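Local coordinates for protein blood group a-and b-cleaving endo-beta-galactosidase (Streptococcus pneumoniae, PDB 2YGL) that probably cleaves blood group A and B antigens as a family 98 endo-beta-galactosidase, its tandem CBM51 modules here probably binding carbohydrate, at residues 267-281 with 307-319. Residues are numbered along the deposited sequence; the frame is centred on the assembly and turned at random.
Sequences SYVGIDRSANHLNSD and GIKYDTSAFLVDV
Strands 267-271 and 315-319 run antiparallel, S267 and V317 exchanging two backbone hydrogen bonds and V269 and F315 two more, before the chains diverge and water takes over: one molecule accepts from I271 N and donates to K309 O and T312 O. The pairing illustrates how two chains that part at the end of a β-sheet pairing can stay in contact after their backbone bonds end, first through water and then through side chains. On one face V269 CB lies over the F315 ring, 4.0 Å from its centroid, and V269 CG2 meets V317 CG2; on the other, L316 CD1 sits above the centre of the Y268 ring. Beyond the strands Y310 is clasped between two flat groups. With CG anti to the backbone N (chi1 177°), its ring reaches across to stack face-to-face on H277, centroids 3.6 Å apart and planes at 5°, while the R273 guanidinium lies over the opposite face, tilted by 28°. Y310 OH donates to a lone pair of R273 O at 2.6 Å, which should fix the ring's position within the sandwich. Farther out, the extended K309 chain brings NZ to S280 O at 3.0 Å. R273 NE also forms a salt bridge with E236. Within this second NPCBM module, strand 343-352 pairs with the other edge of strand 262-271, and strand 285-292 packs against V269, I271, I308 and V317, joining the two sheets of the β-sandwich.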
ATOM      1  N   SER A 267       5.780   0.011  16.377  1.00 19.09           N
ATOM      2  CA  SER A 267       6.307  -0.876  17.416  1.00 18.81           C
ATOM      3  C   SER A 267       5.264  -1.853  17.942  1.00 18.58           C
ATOM      4  O   SER A 267       4.091  -1.505  18.093  1.00 18.37           O
ATOM      5  CB  SER A 267       6.862  -0.067  18.593  1.00 18.81           C
ATOM      6  OG  SER A 267       7.531  -0.909  19.513  1.00 18.56           O
ATOM      7  N   TYR A 268       5.705  -3.077  18.216  1.00 18.38           N
ATOM      8  CA  TYR A 268       4.941  -3.994  19.056  1.00 18.21           C
ATOM      9  C   TYR A 268       5.198  -3.641  20.516  1.00 17.86           C
ATOM     10  O   TYR A 268       6.311  -3.258  20.875  1.00 17.68           O
ATOM     11  CB  TYR A 268       5.306  -5.452  18.760  1.00 18.23           C
ATOM     12  CG  TYR A 268       4.736  -5.930  17.448  1.00 18.81           C
ATOM     13  CD1 TYR A 268       3.423  -6.407  17.365  1.00 19.13           C
ATOM     14  CD2 TYR A 268       5.492  -5.877  16.282  1.00 19.05           C
ATOM     15  CE1 TYR A 268       2.889  -6.833  16.151  1.00 20.13           C
ATOM     16  CE2 TYR A 268       4.969  -6.299  15.065  1.00 20.45           C
ATOM     17  CZ  TYR A 268       3.668  -6.774  15.008  1.00 20.35           C
ATOM     18  OH  TYR A 268       3.157  -7.189  13.803  1.00 21.95           O
ATOM     19  N   VAL A 269       4.161  -3.748  21.345  1.00 17.58           N
ATOM     20  CA  VAL A 269       4.239  -3.335  22.748  1.00 17.25           C
ATOM     21  C   VAL A 269       3.640  -4.402  23.661  1.00 17.08           C
ATOM     22  O   VAL A 269       2.515  -4.857  23.440  1.00 16.78           O
ATOM     23  CB  VAL A 269       3.514  -1.973  23.002  1.00 17.27           C
ATOM     24  CG1 VAL A 269       3.678  -1.523  24.453  1.00 17.30           C
ATOM     25  CG2 VAL A 269       4.029  -0.892  22.067  1.00 17.43           C
ATOM     26  N   GLY A 270       4.399  -4.786  24.685  1.00 16.92           N
ATOM     27  CA  GLY A 270       3.920  -5.712  25.710  1.00 16.55           C
ATOM     28  C   GLY A 270       4.936  -5.909  26.816  1.00 16.40           C
ATOM     29  O   GLY A 270       5.929  -5.186  26.897  1.00 16.24           O
ATOM     30  N   ILE A 271       4.685  -6.900  27.667  1.00 16.24           N
ATOM     31  CA  ILE A 271       5.572  -7.214  28.780  1.00 16.16           C
ATOM     32  C   ILE A 271       6.550  -8.315  28.372  1.00 16.19           C
ATOM     33  O   ILE A 271       6.139  -9.365  27.869  1.00 16.09           O
ATOM     34  CB  ILE A 271       4.765  -7.629  30.032  1.00 16.19           C
ATOM     35  CG1 ILE A 271       3.881  -6.465  30.492  1.00 16.23           C
ATOM     36  CG2 ILE A 271       5.689  -8.078  31.159  1.00 15.84           C
ATOM     37  CD1 ILE A 271       2.592  -6.888  31.151  1.00 15.99           C
ATOM     38  N   ASP A 272       7.841  -8.066  28.580  1.00 16.32           N
ATOM     39  CA  ASP A 272       8.876  -9.031  28.204  1.00 16.75           C
ATOM     40  C   ASP A 272       8.686 -10.350  28.943  1.00 16.93           C
ATOM     41  O   ASP A 272       8.324 -10.367  30.123  1.00 16.80           O
ATOM     42  CB  ASP A 272      10.279  -8.474  28.448  1.00 16.61           C
ATOM     43  CG  ASP A 272      11.357  -9.266  27.718  1.00 16.83           C
ATOM     44  OD1 ASP A 272      11.845 -10.276  28.271  1.00 16.85           O
ATOM     45  OD2 ASP A 272      11.702  -8.891  26.578  1.00 16.15           O
ATOM     46  N   ARG A 273       8.925 -11.450  28.232  1.00 17.21           N
ATOM     47  CA  ARG A 273       8.721 -12.797  28.768  1.00 17.59           C
ATOM     48  C   ARG A 273       9.581 -13.102  30.001  1.00 17.64           C
ATOM     49  O   ARG A 273       9.241 -13.978  30.796  1.00 17.80           O
ATOM     50  CB  ARG A 273       8.951 -13.855  27.676  1.00 17.65           C
ATOM     51  CG  ARG A 273       8.104 -13.675  26.404  1.00 18.05           C
ATOM     52  CD  ARG A 273       6.603 -13.607  26.693  1.00 19.22           C
ATOM     53  NE  ARG A 273       6.077 -14.872  27.205  1.00 19.58           N
ATOM     54  CZ  ARG A 273       4.943 -15.001  27.891  1.00 20.20           C
ATOM     55  NH1 ARG A 273       4.189 -13.943  28.168  1.00 19.52           N
ATOM     56  NH2 ARG A 273       4.559 -16.203  28.306  1.00 20.79           N
ATOM     57  N   SER A 274      10.678 -12.366  30.158  1.00 17.84           N
ATOM     58  CA  SER A 274      11.612 -12.566  31.262  1.00 18.19           C
ATOM     59  C   SER A 274      11.158 -11.911  32.565  1.00 18.25           C
ATOM     60  O   SER A 274      11.783 -12.104  33.608  1.00 18.19           O
ATOM     61  CB  SER A 274      13.000 -12.039  30.881  1.00 18.37           C
ATOM     62  OG  SER A 274      12.992 -10.624  30.749  1.00 18.89           O
ATOM     63  N   ALA A 275      10.077 -11.136  32.501  1.00 18.29           N
ATOM     64  CA  ALA A 275       9.584 -10.398  33.664  1.00 18.54           C
ATOM     65  C   ALA A 275       9.068 -11.313  34.767  1.00 18.69           C
ATOM     66  O   ALA A 275       8.567 -12.410  34.498  1.00 18.66           O
ATOM     67  CB  ALA A 275       8.496  -9.420  33.249  1.00 18.39           C
ATOM     68  N   ASN A 276       9.206 -10.851  36.006  1.00 19.00           N
ATOM     69  CA  ASN A 276       8.577 -11.491  37.148  1.00 19.34           C
ATOM     70  C   ASN A 276       7.067 -11.326  37.054  1.00 19.61           C
ATOM     71  O   ASN A 276       6.569 -10.205  36.923  1.00 19.61           O
ATOM     72  CB  ASN A 276       9.088 -10.885  38.458  1.00 19.43           C
ATOM     73  CG  ASN A 276      10.515 -11.293  38.780  1.00 19.69           C
ATOM     74  OD1 ASN A 276      11.317 -10.472  39.225  1.00 21.28           O
ATOM     75  ND2 ASN A 276      10.838 -12.562  38.565  1.00 18.70           N
ATOM     76  N   HIS A 277       6.348 -12.444  37.099  1.00 19.62           N
ATOM     77  CA  HIS A 277       4.896 -12.424  37.009  1.00 19.82           C
ATOM     78  C   HIS A 277       4.257 -13.413  37.974  1.00 19.89           C
ATOM     79  O   HIS A 277       4.749 -14.533  38.154  1.00 19.78           O
ATOM     80  CB  HIS A 277       4.436 -12.710  35.573  1.00 19.95           C
ATOM     81  CG  HIS A 277       4.705 -14.111  35.115  1.00 20.18           C
ATOM     82  ND1 HIS A 277       5.940 -14.521  34.659  1.00 20.52           N
ATOM     83  CD2 HIS A 277       3.899 -15.198  35.052  1.00 20.13           C
ATOM     84  CE1 HIS A 277       5.882 -15.800  34.333  1.00 20.34           C
ATOM     85  NE2 HIS A 277       4.655 -16.234  34.559  1.00 20.26           N
ATOM     86  N   LEU A 278       3.165 -12.976  38.594  1.00 19.97           N
ATOM     87  CA  LEU A 278       2.313 -13.834  39.414  1.00 20.11           C
ATOM     88  C   LEU A 278       0.859 -13.592  39.028  1.00 20.15           C
ATOM     89  O   LEU A 278       0.474 -12.457  38.725  1.00 20.07           O
ATOM     90  CB  LEU A 278       2.503 -13.528  40.905  1.00 20.18           C
ATOM     91  CG  LEU A 278       3.861 -13.746  41.583  1.00 20.33           C
ATOM     92  CD1 LEU A 278       3.781 -13.322  43.038  1.00 20.23           C
ATOM     93  CD2 LEU A 278       4.323 -15.194  41.478  1.00 19.92           C
ATOM     94  N   ASN A 279       0.055 -14.651  39.038  1.00 20.18           N
ATOM     95  CA  ASN A 279      -1.355 -14.544  38.673  1.00 20.43           C
ATOM     96  C   ASN A 279      -2.109 -13.572  39.581  1.00 20.39           C
ATOM     97  O   ASN A 279      -2.052 -13.682  40.808  1.00 20.07           O
ATOM     98  CB  ASN A 279      -2.023 -15.921  38.657  1.00 20.52           C
ATOM     99  CG  ASN A 279      -1.588 -16.773  37.470  1.00 21.22           C
ATOM    100  OD1 ASN A 279      -0.970 -16.280  36.525  1.00 21.84           O
ATOM    101  ND2 ASN A 279      -1.919 -18.058  37.513  1.00 21.84           N
ATOM    102  N   SER A 280      -2.794 -12.613  38.960  1.00 20.44           N
ATOM    103  CA  SER A 280      -3.451 -11.524  39.681  1.00 20.52           C
ATOM    104  C   SER A 280      -4.633 -10.979  38.883  1.00 20.74           C
ATOM    105  O   SER A 280      -4.627 -11.007  37.648  1.00 20.64           O
ATOM    106  CB  SER A 280      -2.439 -10.404  39.964  1.00 20.58           C
ATOM    107  OG  SER A 280      -3.026  -9.299  40.635  1.00 20.32           O
ATOM    108  N   ASP A 281      -5.647 -10.494  39.599  1.00 20.84           N
ATOM    109  CA  ASP A 281      -6.773  -9.799  38.977  1.00 21.08           C
ATOM    110  C   ASP A 281      -6.367  -8.427  38.436  1.00 21.02           C
ATOM    111  O   ASP A 281      -7.001  -7.907  37.518  1.00 21.12           O
ATOM    112  CB  ASP A 281      -7.926  -9.636  39.971  1.00 21.24           C
ATOM    113  CG  ASP A 281      -8.776 -10.889  40.106  1.00 21.61           C
ATOM    114  OD1 ASP A 281      -8.636 -11.821  39.284  1.00 22.43           O
ATOM    115  OD2 ASP A 281      -9.596 -10.936  41.042  1.00 22.54           O
ATOM    116  N   GLY A 307      -6.274  -2.205  31.029  1.00 22.40           N
ATOM    117  CA  GLY A 307      -4.842  -2.507  31.026  1.00 22.24           C
ATOM    118  C   GLY A 307      -4.508  -3.878  30.465  1.00 22.09           C
ATOM    119  O   GLY A 307      -5.384  -4.586  29.966  1.00 22.01           O
ATOM    120  N   ILE A 308      -3.230  -4.242  30.547  1.00 21.96           N
ATOM    121  CA  ILE A 308      -2.744  -5.525  30.035  1.00 21.84           C
ATOM    122  C   ILE A 308      -2.040  -6.332  31.127  1.00 21.93           C
ATOM    123  O   ILE A 308      -1.647  -5.788  32.163  1.00 21.65           O
ATOM    124  CB  ILE A 308      -1.785  -5.353  28.814  1.00 21.87           C
ATOM    125  CG1 ILE A 308      -0.502  -4.611  29.219  1.00 21.70           C
ATOM    126  CG2 ILE A 308      -2.505  -4.660  27.642  1.00 22.00           C
ATOM    127  CD1 ILE A 308       0.639  -4.729  28.223  1.00 21.85           C
ATOM    128  N   LYS A 309      -1.881  -7.631  30.881  1.00 21.98           N
ATOM    129  CA  LYS A 309      -1.164  -8.511  31.799  1.00 22.19           C
ATOM    130  C   LYS A 309      -0.003  -9.216  31.098  1.00 22.15           C
ATOM    131  O   LYS A 309       0.178  -9.080  29.885  1.00 22.01           O
ATOM    132  CB  LYS A 309      -2.118  -9.533  32.434  1.00 22.18           C
ATOM    133  CG  LYS A 309      -3.104  -8.927  33.433  1.00 22.64           C
ATOM    134  CD  LYS A 309      -4.052  -9.981  33.995  1.00 22.99           C
ATOM    135  CE  LYS A 309      -5.189  -9.328  34.764  1.00 23.62           C
ATOM    136  NZ  LYS A 309      -6.196 -10.322  35.238  1.00 24.21           N
ATOM    137  N   TYR A 310       0.785  -9.956  31.874  1.00 22.22           N
ATOM    138  CA  TYR A 310       1.910 -10.734  31.356  1.00 22.38           C
ATOM    139  C   TYR A 310       1.492 -11.656  30.209  1.00 22.65           C
ATOM    140  O   TYR A 310       2.223 -11.804  29.231  1.00 22.68           O
ATOM    141  CB  TYR A 310       2.553 -11.541  32.488  1.00 22.16           C
ATOM    142  CG  TYR A 310       3.694 -12.440  32.062  1.00 21.81           C
ATOM    143  CD1 TYR A 310       4.988 -11.938  31.927  1.00 21.20           C
ATOM    144  CD2 TYR A 310       3.481 -13.796  31.805  1.00 21.25           C
ATOM    145  CE1 TYR A 310       6.039 -12.761  31.541  1.00 21.23           C
ATOM    146  CE2 TYR A 310       4.525 -14.627  31.416  1.00 21.18           C
ATOM    147  CZ  TYR A 310       5.801 -14.104  31.288  1.00 21.08           C
ATOM    148  OH  TYR A 310       6.840 -14.920  30.908  1.00 20.64           O
ATOM    149  N   ASP A 311       0.310 -12.257  30.337  1.00 23.09           N
ATOM    150  CA  ASP A 311      -0.202 -13.201  29.345  1.00 23.64           C
ATOM    151  C   ASP A 311      -0.856 -12.527  28.134  1.00 23.36           C
ATOM    152  O   ASP A 311      -1.188 -13.198  27.154  1.00 23.44           O
ATOM    153  CB  ASP A 311      -1.174 -14.190  30.004  1.00 24.16           C
ATOM    154  CG  ASP A 311      -2.523 -13.566  30.320  1.00 25.66           C
ATOM    155  OD1 ASP A 311      -3.367 -13.470  29.402  1.00 27.90           O
ATOM    156  OD2 ASP A 311      -2.749 -13.184  31.487  1.00 28.19           O
ATOM    157  N   THR A 312      -1.050 -11.211  28.205  1.00 23.15           N
ATOM    158  CA  THR A 312      -1.649 -10.459  27.101  1.00 22.97           C
ATOM    159  C   THR A 312      -0.708 -10.441  25.894  1.00 22.99           C
ATOM    160  O   THR A 312       0.471 -10.091  26.022  1.00 22.62           O
ATOM    161  CB  THR A 312      -2.006  -9.008  27.513  1.00 22.90           C
ATOM    162  OG1 THR A 312      -2.816  -9.026  28.694  1.00 22.68           O
ATOM    163  CG2 THR A 312      -2.764  -8.287  26.398  1.00 22.79           C
ATOM    164  N   SER A 313      -1.234 -10.843  24.736  1.00 22.96           N
ATOM    165  CA  SER A 313      -0.496 -10.757  23.475  1.00 23.15           C
ATOM    166  C   SER A 313      -0.086  -9.316  23.205  1.00 22.85           C
ATOM    167  O   SER A 313      -0.886  -8.395  23.380  1.00 22.61           O
ATOM    168  CB  SER A 313      -1.334 -11.289  22.307  1.00 23.22           C
ATOM    169  OG  SER A 313      -1.287 -12.705  22.240  1.00 24.18           O
ATOM    170  N   ALA A 314       1.166  -9.130  22.797  1.00 22.71           N
ATOM    171  CA  ALA A 314       1.695  -7.806  22.482  1.00 22.73           C
ATOM    172  C   ALA A 314       0.898  -7.181  21.341  1.00 22.70           C
ATOM    173  O   ALA A 314       0.566  -7.863  20.369  1.00 22.74           O
ATOM    174  CB  ALA A 314       3.176  -7.894  22.120  1.00 22.64           C
ATOM    175  N   PHE A 315       0.577  -5.897  21.471  1.00 22.73           N
ATOM    176  CA  PHE A 315      -0.223  -5.199  20.459  1.00 22.75           C
ATOM    177  C   PHE A 315       0.629  -4.344  19.523  1.00 22.74           C
ATOM    178  O   PHE A 315       1.677  -3.829  19.922  1.00 22.58           O
ATOM    179  CB  PHE A 315      -1.347  -4.367  21.101  1.00 22.71           C
ATOM    180  CG  PHE A 315      -0.883  -3.429  22.184  1.00 22.91           C
ATOM    181  CD1 PHE A 315      -0.839  -3.846  23.512  1.00 22.68           C
ATOM    182  CD2 PHE A 315      -0.516  -2.122  21.883  1.00 22.91           C
ATOM    183  CE1 PHE A 315      -0.419  -2.983  24.518  1.00 22.75           C
ATOM    184  CE2 PHE A 315      -0.093  -1.249  22.883  1.00 23.03           C
ATOM    185  CZ  PHE A 315      -0.043  -1.682  24.205  1.00 23.04           C
ATOM    186  N   LEU A 316       0.172  -4.208  18.278  1.00 22.69           N
ATOM    187  CA  LEU A 316       0.856  -3.377  17.295  1.00 22.74           C
ATOM    188  C   LEU A 316       0.448  -1.918  17.442  1.00 22.77           C
ATOM    189  O   LEU A 316      -0.739  -1.586  17.396  1.00 22.63           O
ATOM    190  CB  LEU A 316       0.584  -3.866  15.865  1.00 22.75           C
ATOM    191  CG  LEU A 316       1.204  -3.076  14.699  1.00 23.00           C
ATOM    192  CD1 LEU A 316       2.732  -3.012  14.780  1.00 23.01           C
ATOM    193  CD2 LEU A 316       0.769  -3.650  13.357  1.00 22.98           C
ATOM    194  N   VAL A 317       1.443  -1.060  17.639  1.00 22.83           N
ATOM    195  CA  VAL A 317       1.239   0.383  17.620  1.00 22.81           C
ATOM    196  C   VAL A 317       1.764   0.906  16.288  1.00 22.93           C
ATOM    197  O   VAL A 317       2.952   0.775  15.980  1.00 22.82           O
ATOM    198  CB  VAL A 317       1.950   1.099  18.794  1.00 22.75           C
ATOM    199  CG1 VAL A 317       1.811   2.613  18.663  1.00 22.71           C
ATOM    200  CG2 VAL A 317       1.387   0.631  20.124  1.00 22.59           C
ATOM    201  N   ASP A 318       0.862   1.478  15.499  1.00 23.14           N
ATOM    202  CA  ASP A 318       1.206   2.029  14.196  1.00 23.42           C
ATOM    203  C   ASP A 318       0.444   3.335  14.024  1.00 23.38           C
ATOM    204  O   ASP A 318      -0.738   3.334  13.674  1.00 23.53           O
ATOM    205  CB  ASP A 318       0.855   1.027  13.087  1.00 23.45           C
ATOM    206  CG  ASP A 318       1.262   1.507  11.700  1.00 24.01           C
ATOM    207  OD1 ASP A 318       1.670   2.680  11.542  1.00 24.32           O
ATOM    208  OD2 ASP A 318       1.175   0.696  10.755  1.00 25.05           O
ATOM    209  N   VAL A 319       1.129   4.447  14.278  1.00 23.32           N
ATOM    210  CA  VAL A 319       0.478   5.754  14.343  1.00 23.21           C
ATOM    211  C   VAL A 319       1.206   6.805  13.498  1.00 23.30           C
ATOM    212  O   VAL A 319       2.440   6.842  13.457  1.00 23.26           O
ATOM    213  CB  VAL A 319       0.291   6.220  15.829  1.00 23.33           C
ATOM    214  CG1 VAL A 319       1.638   6.399  16.542  1.00 22.88           C
ATOM    215  CG2 VAL A 319      -0.556   7.489  15.920  1.00 23.13           C
TER
HETATM  216  O   HOH W   1       2.140  -8.358  27.563  1.00 16.43           O
HETATM  217  O   HOH W   2       4.296 -11.214  27.516  1.00 18.94           O
HETATM  218  O   HOH W   3      -8.912  -9.214  35.746  1.00 49.83           O